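Local atomic coordinates of ABC transporter, periplasmic substrate-binding protein (Vibrio cholerae O1 biovar eltor, PDB entry 1TWY), a protein that probably binds phosphate in the periplasm and delivers it to an ABC-type membrane transporter. Residues 265-268 / 269-272. Sequence-based numbering, arbitrary orientation.
Sequences KKLI and VEYG
Val-269, Glu-270 and Tyr-271 donate their backbone amides to the carbonyls of Lys-265, Lys-266 and Leu-267 in turn, the i to i+4 bonds of the last turn of helix 262-270. The first of them is nearly straight, with 2.8 Å from Val-269 N to Lys-265 O and 173° at the hydrogen. Tyr-271 N also makes a weak second bond to Ile-268 O, as the backbone begins to leave the helix.

On the outer surface Lys-266 and Glu-270, one turn apart, form a salt bridge, with NZ 2.6 Å from OE2. The lysine chain bends at its second torsion (chi2 -81°) and brings its ammonium group to OE2 obliquely, from above the carboxylate plane. Glu-270 holds CG between its own backbone N and carbonyl carbon (chi1 80°), then runs on extended beside Leu-267, whose CD2 methyl lies 3.3 Å from OE2. The same carboxylate oxygen thus meets the ammonium group and, from a direction roughly at right angles to it, a leucine methyl.

The Tyr-271 ring turns an edge to the helix end: CD1 sits 3.2 Å from Leu-267 O, which lies in the ring plane. Leu-267 and Tyr-271 also pack on helix 36-52, while Ile-268 touches Leu-100 and Ala-101 of strand 96-109.

Gly-272, at positive phi, bonds through its N to Val-269 O at 3.0 Å, while Tyr-273 N turns back to Ile-268 O. This is a Schellman motif with glycine at C-prime, and it closes the C-terminal helix of this periplasmic-binding-protein fold.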
loop_
_atom_site.group_PDB
_atom_site.type_symbol
_atom_site.label_atom_id
_atom_site.label_comp_id
_atom_site.label_asym_id
_atom_site.label_seq_id
_atom_site.Cartn_x
_atom_site.Cartn_y
_atom_site.Cartn_z
ATOM N N LYS A 265 -7.963 16.488 -2.394
ATOM C CA LYS A 265 -6.596 16.213 -2.924
ATOM C C LYS A 265 -5.415 16.845 -2.111
ATOM O O LYS A 265 -4.391 16.240 -1.858
ATOM C CB LYS A 265 -6.490 16.527 -4.397
ATOM C CG LYS A 265 -7.438 15.718 -5.229
ATOM C CD LYS A 265 -7.386 16.144 -6.604
ATOM C CE LYS A 265 -8.161 15.157 -7.524
ATOM N NZ LYS A 265 -8.114 15.680 -8.898
ATOM N N LYS A 266 -5.687 18.093 -1.638
ATOM C CA LYS A 266 -4.741 18.863 -0.842
ATOM C C LYS A 266 -4.439 17.954 0.434
ATOM O O LYS A 266 -3.254 17.817 0.826
ATOM C CB LYS A 266 -5.337 20.274 -0.584
ATOM C CG LYS A 266 -4.544 21.126 0.374
ATOM C CD LYS A 266 -4.821 20.788 1.864
ATOM C CE LYS A 266 -4.124 21.813 2.821
ATOM N NZ LYS A 266 -4.241 21.480 4.289
ATOM N N LEU A 267 -5.555 17.461 0.989
ATOM C CA LEU A 267 -5.421 16.637 2.219
ATOM C C LEU A 267 -4.703 15.358 1.908
ATOM O O LEU A 267 -3.725 14.948 2.619
ATOM C CB LEU A 267 -6.744 16.320 2.815
ATOM C CG LEU A 267 -7.361 17.475 3.584
ATOM C CD1 LEU A 267 -8.790 17.222 3.862
ATOM C CD2 LEU A 267 -6.713 17.679 4.942
ATOM N N ILE A 268 -5.071 14.731 0.818
ATOM C CA ILE A 268 -4.400 13.463 0.378
ATOM C C ILE A 268 -2.882 13.627 0.230
ATOM O O ILE A 268 -2.118 12.828 0.784
ATOM C CB ILE A 268 -5.083 12.878 -0.847
ATOM C CG1 ILE A 268 -6.528 12.561 -0.526
ATOM C CG2 ILE A 268 -4.325 11.638 -1.395
ATOM C CD1 ILE A 268 -7.451 12.454 -1.684
ATOM N N VAL A 269 -2.438 14.669 -0.506
ATOM C CA VAL A 269 -1.065 15.005 -0.753
ATOM C C VAL A 269 -0.304 15.311 0.549
ATOM O O VAL A 269 0.857 14.913 0.742
ATOM C CB VAL A 269 -0.999 16.109 -1.824
ATOM C CG1 VAL A 269 0.379 16.691 -1.931
ATOM C CG2 VAL A 269 -1.429 15.478 -3.087
ATOM N N GLU A 270 -0.938 16.081 1.397
ATOM C CA GLU A 270 -0.280 16.485 2.585
ATOM C C GLU A 270 0.026 15.344 3.491
ATOM O O GLU A 270 1.022 15.411 4.225
ATOM C CB GLU A 270 -0.971 17.634 3.328
ATOM C CG GLU A 270 -2.136 17.399 4.202
ATOM C CD GLU A 270 -2.484 18.698 4.949
ATOM O OE1 GLU A 270 -1.549 19.282 5.622
ATOM O OE2 GLU A 270 -3.739 19.031 4.950
ATOM N N TYR A 271 -0.798 14.306 3.443
ATOM C CA TYR A 271 -0.481 13.061 4.222
ATOM C C TYR A 271 0.509 12.096 3.573
ATOM O O TYR A 271 0.849 11.003 4.118
ATOM C CB TYR A 271 -1.766 12.404 4.648
ATOM C CG TYR A 271 -2.497 13.050 5.839
ATOM C CD1 TYR A 271 -3.249 14.202 5.734
ATOM C CD2 TYR A 271 -2.341 12.521 7.135
ATOM C CE1 TYR A 271 -3.876 14.774 6.839
ATOM C CE2 TYR A 271 -2.962 13.054 8.192
ATOM C CZ TYR A 271 -3.746 14.176 8.066
ATOM O OH TYR A 271 -4.346 14.782 9.130
ATOM N N GLY A 272 1.097 12.477 2.477
ATOM C CA GLY A 272 2.167 11.708 1.816
ATOM C C GLY A 272 1.668 10.765 0.769
ATOM O O GLY A 272 2.489 10.024 0.251
#